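Local structure of PilM (Pseudomonas aeruginosa, 3HG9) at residues L45-P48 and A49-K53. The protein is of unknown function but probably takes part in pilus assembly or function, perhaps as a plasmid-encoded component. Sequence-based numbering, arbitrary orientation.
Sequences LGLP and AWFRK
A beta turn spanning Pro48 to Phe51 reverses the chain in the surface loop between helix 12-31 and strand 57-62, and a proline-tryptophan CH-pi contact packs across it. Ala49 and Trp50 occupy the two corner positions with helix-like backbone angles. The closing bond, from Phe51 N to Pro48 O, is weak: 3.2 Å long, with only 128° at the hydrogen. The side-chain contacts probably add to this weak closure.

Pro48 suits the entry because its ring fixes phi and offers a rigid apolar edge of CH groups. Its CB lies over one face of the Trp50 indole, 3.6 Å from the centroid of the five-membered ring and 22° off the normal. It is shifted toward Trp50 CE2, its nearest ring atom at 3.4 Å, while Pro48 CG reaches over the six-membered ring to CZ2 at 3.7 Å. Trp50 can fold back in this way because its CG sits between the backbone N and the carbonyl carbon (chi1 37°). At the preceding corner, Ala49 points its small methyl away from residues 45-48, though the methyl still touches Pro48 C, and it suits this exposed corner by being small.

Phe51 CB approaches the same Pro48 CG, at 4.0 Å, and its ring extends toward Leu47. The Leu47 methyl CD1 meets Phe51 CD2 obliquely at 4.1 Å, a looser van der Waals contact suited to a leucine methyl and a phenyl ring. Before them, Gly46 adopts positive phi and psi, a conformation in which a CB would be jammed against the carbonyl O of Leu45.

Helix 12-31 lies against the loop: Leu47 and Pro48 touch Arg25, Phe51 touches Ser18 and Leu45 touches Tyr22. Beyond the turn, a salt bridge from Lys53 to Asp42 ties the departing chain to the earlier loop, before strand 57-62 begins.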
ATOM      1  N   LEU B  45      -5.679  21.495   2.646  1.00 43.57           N
ATOM      2  CA  LEU B  45      -5.096  20.637   1.593  1.00 43.03           C
ATOM      3  C   LEU B  45      -4.008  21.398   0.765  1.00 44.21           C
ATOM      4  O   LEU B  45      -2.876  20.927   0.643  1.00 45.91           O
ATOM      5  CB  LEU B  45      -6.198  19.986   0.739  1.00 41.69           C
ATOM      6  CG  LEU B  45      -7.131  18.880   1.284  1.00 37.63           C
ATOM      7  CD1 LEU B  45      -7.956  19.338   2.345  1.00 34.36           C
ATOM      8  CD2 LEU B  45      -8.093  18.426   0.255  1.00 36.34           C
ATOM      9  N   GLY B  46      -4.300  22.587   0.248  1.00 44.82           N
ATOM     10  CA  GLY B  46      -3.235  23.403  -0.382  1.00 44.80           C
ATOM     11  C   GLY B  46      -3.088  22.997  -1.826  1.00 45.26           C
ATOM     12  O   GLY B  46      -1.979  22.974  -2.406  1.00 45.75           O
ATOM     13  N   LEU B  47      -4.230  22.629  -2.393  1.00 44.45           N
ATOM     14  CA  LEU B  47      -4.259  22.055  -3.723  1.00 43.07           C
ATOM     15  C   LEU B  47      -3.725  23.064  -4.747  1.00 43.37           C
ATOM     16  O   LEU B  47      -3.651  24.282  -4.468  1.00 43.98           O
ATOM     17  CB  LEU B  47      -5.695  21.599  -4.053  1.00 42.04           C
ATOM     18  CG  LEU B  47      -6.182  20.386  -3.276  1.00 37.64           C
ATOM     19  CD1 LEU B  47      -7.612  20.260  -3.407  1.00 34.74           C
ATOM     20  CD2 LEU B  47      -5.529  19.140  -3.843  1.00 34.91           C
ATOM     21  N   PRO B  48      -3.305  22.560  -5.919  1.00 43.38           N
ATOM     22  CA  PRO B  48      -2.833  23.436  -6.992  1.00 42.38           C
ATOM     23  C   PRO B  48      -3.857  24.468  -7.460  1.00 41.70           C
ATOM     24  O   PRO B  48      -5.068  24.223  -7.434  1.00 41.74           O
ATOM     25  CB  PRO B  48      -2.504  22.462  -8.146  1.00 43.26           C
ATOM     26  CG  PRO B  48      -2.617  21.015  -7.550  1.00 43.80           C
ATOM     27  CD  PRO B  48      -2.842  21.152  -6.074  1.00 42.79           C
ATOM     28  N   ALA B  49      -3.318  25.598  -7.924  1.00 40.60           N
ATOM     29  CA  ALA B  49      -4.056  26.714  -8.425  1.00 39.51           C
ATOM     30  C   ALA B  49      -5.058  26.194  -9.419  1.00 38.48           C
ATOM     31  O   ALA B  49      -6.289  26.328  -9.217  1.00 37.09           O
ATOM     32  CB  ALA B  49      -3.094  27.751  -9.081  1.00 39.10           C
ATOM     33  N   TRP B  50      -4.504  25.568 -10.462  1.00 37.31           N
ATOM     34  CA  TRP B  50      -5.280  25.101 -11.635  1.00 36.51           C
ATOM     35  C   TRP B  50      -6.356  24.052 -11.329  1.00 35.85           C
ATOM     36  O   TRP B  50      -7.370  23.970 -12.027  1.00 35.06           O
ATOM     37  CB  TRP B  50      -4.339  24.490 -12.664  1.00 36.49           C
ATOM     38  CG  TRP B  50      -3.158  23.676 -12.114  1.00 35.21           C
ATOM     39  CD1 TRP B  50      -1.868  24.134 -11.865  1.00 35.84           C
ATOM     40  CD2 TRP B  50      -3.123  22.252 -11.861  1.00 37.55           C
ATOM     41  NE1 TRP B  50      -1.054  23.081 -11.450  1.00 33.77           N
ATOM     42  CE2 TRP B  50      -1.807  21.927 -11.420  1.00 36.19           C
ATOM     43  CE3 TRP B  50      -4.089  21.221 -11.933  1.00 39.12           C
ATOM     44  CZ2 TRP B  50      -1.436  20.614 -11.068  1.00 36.30           C
ATOM     45  CZ3 TRP B  50      -3.721  19.930 -11.575  1.00 38.82           C
ATOM     46  CH2 TRP B  50      -2.396  19.633 -11.171  1.00 38.90           C
ATOM     47  N   PHE B  51      -6.103  23.227 -10.308  1.00 34.81           N
ATOM     48  CA  PHE B  51      -6.994  22.136  -9.941  1.00 33.27           C
ATOM     49  C   PHE B  51      -8.302  22.671  -9.441  1.00 34.33           C
ATOM     50  O   PHE B  51      -8.320  23.401  -8.427  1.00 34.53           O
ATOM     51  CB  PHE B  51      -6.355  21.343  -8.818  1.00 32.73           C
ATOM     52  CG  PHE B  51      -6.924  19.998  -8.631  1.00 27.28           C
ATOM     53  CD1 PHE B  51      -6.707  19.010  -9.586  1.00 24.90           C
ATOM     54  CD2 PHE B  51      -7.643  19.677  -7.472  1.00 29.34           C
ATOM     55  CE1 PHE B  51      -7.217  17.760  -9.419  1.00 23.27           C
ATOM     56  CE2 PHE B  51      -8.216  18.386  -7.300  1.00 24.53           C
ATOM     57  CZ  PHE B  51      -7.972  17.433  -8.255  1.00 26.31           C
ATOM     58  N   ARG B  52      -9.372  22.278 -10.145  1.00 35.32           N
ATOM     59  CA  ARG B  52     -10.784  22.533  -9.825  1.00 36.04           C
ATOM     60  C   ARG B  52     -11.338  21.158  -9.422  1.00 37.64           C
ATOM     61  O   ARG B  52     -11.692  20.340 -10.282  1.00 40.20           O
ATOM     62  CB  ARG B  52     -11.524  23.043 -11.079  1.00 36.35           C
ATOM     63  CG  ARG B  52     -11.838  24.630 -11.189  1.00 37.22           C
ATOM     64  CD  ARG B  52     -13.278  25.010 -10.614  1.00 38.71           C
ATOM     65  NE  ARG B  52     -13.327  25.584  -9.227  1.00 41.34           N
ATOM     66  CZ  ARG B  52     -13.321  24.905  -8.056  1.00 40.44           C
ATOM     67  NH1 ARG B  52     -13.264  23.572  -8.014  1.00 37.30           N
ATOM     68  NH2 ARG B  52     -13.387  25.568  -6.903  1.00 39.59           N
ATOM     69  N   LYS B  53     -11.350  20.837  -8.129  1.00 37.46           N
ATOM     70  CA  LYS B  53     -11.770  19.506  -7.728  1.00 37.06           C
ATOM     71  C   LYS B  53     -13.182  19.311  -8.262  1.00 36.85           C
ATOM     72  O   LYS B  53     -13.958  20.259  -8.249  1.00 35.92           O
ATOM     73  CB  LYS B  53     -11.714  19.341  -6.191  1.00 37.29           C
ATOM     74  CG  LYS B  53     -11.900  17.876  -5.641  1.00 34.61           C
ATOM     75  CD  LYS B  53     -13.351  17.591  -5.209  1.00 36.74           C
ATOM     76  CE  LYS B  53     -13.682  18.137  -3.806  1.00 37.86           C
ATOM     77  NZ  LYS B  53     -13.732  19.612  -3.623  1.00 33.70           N
TER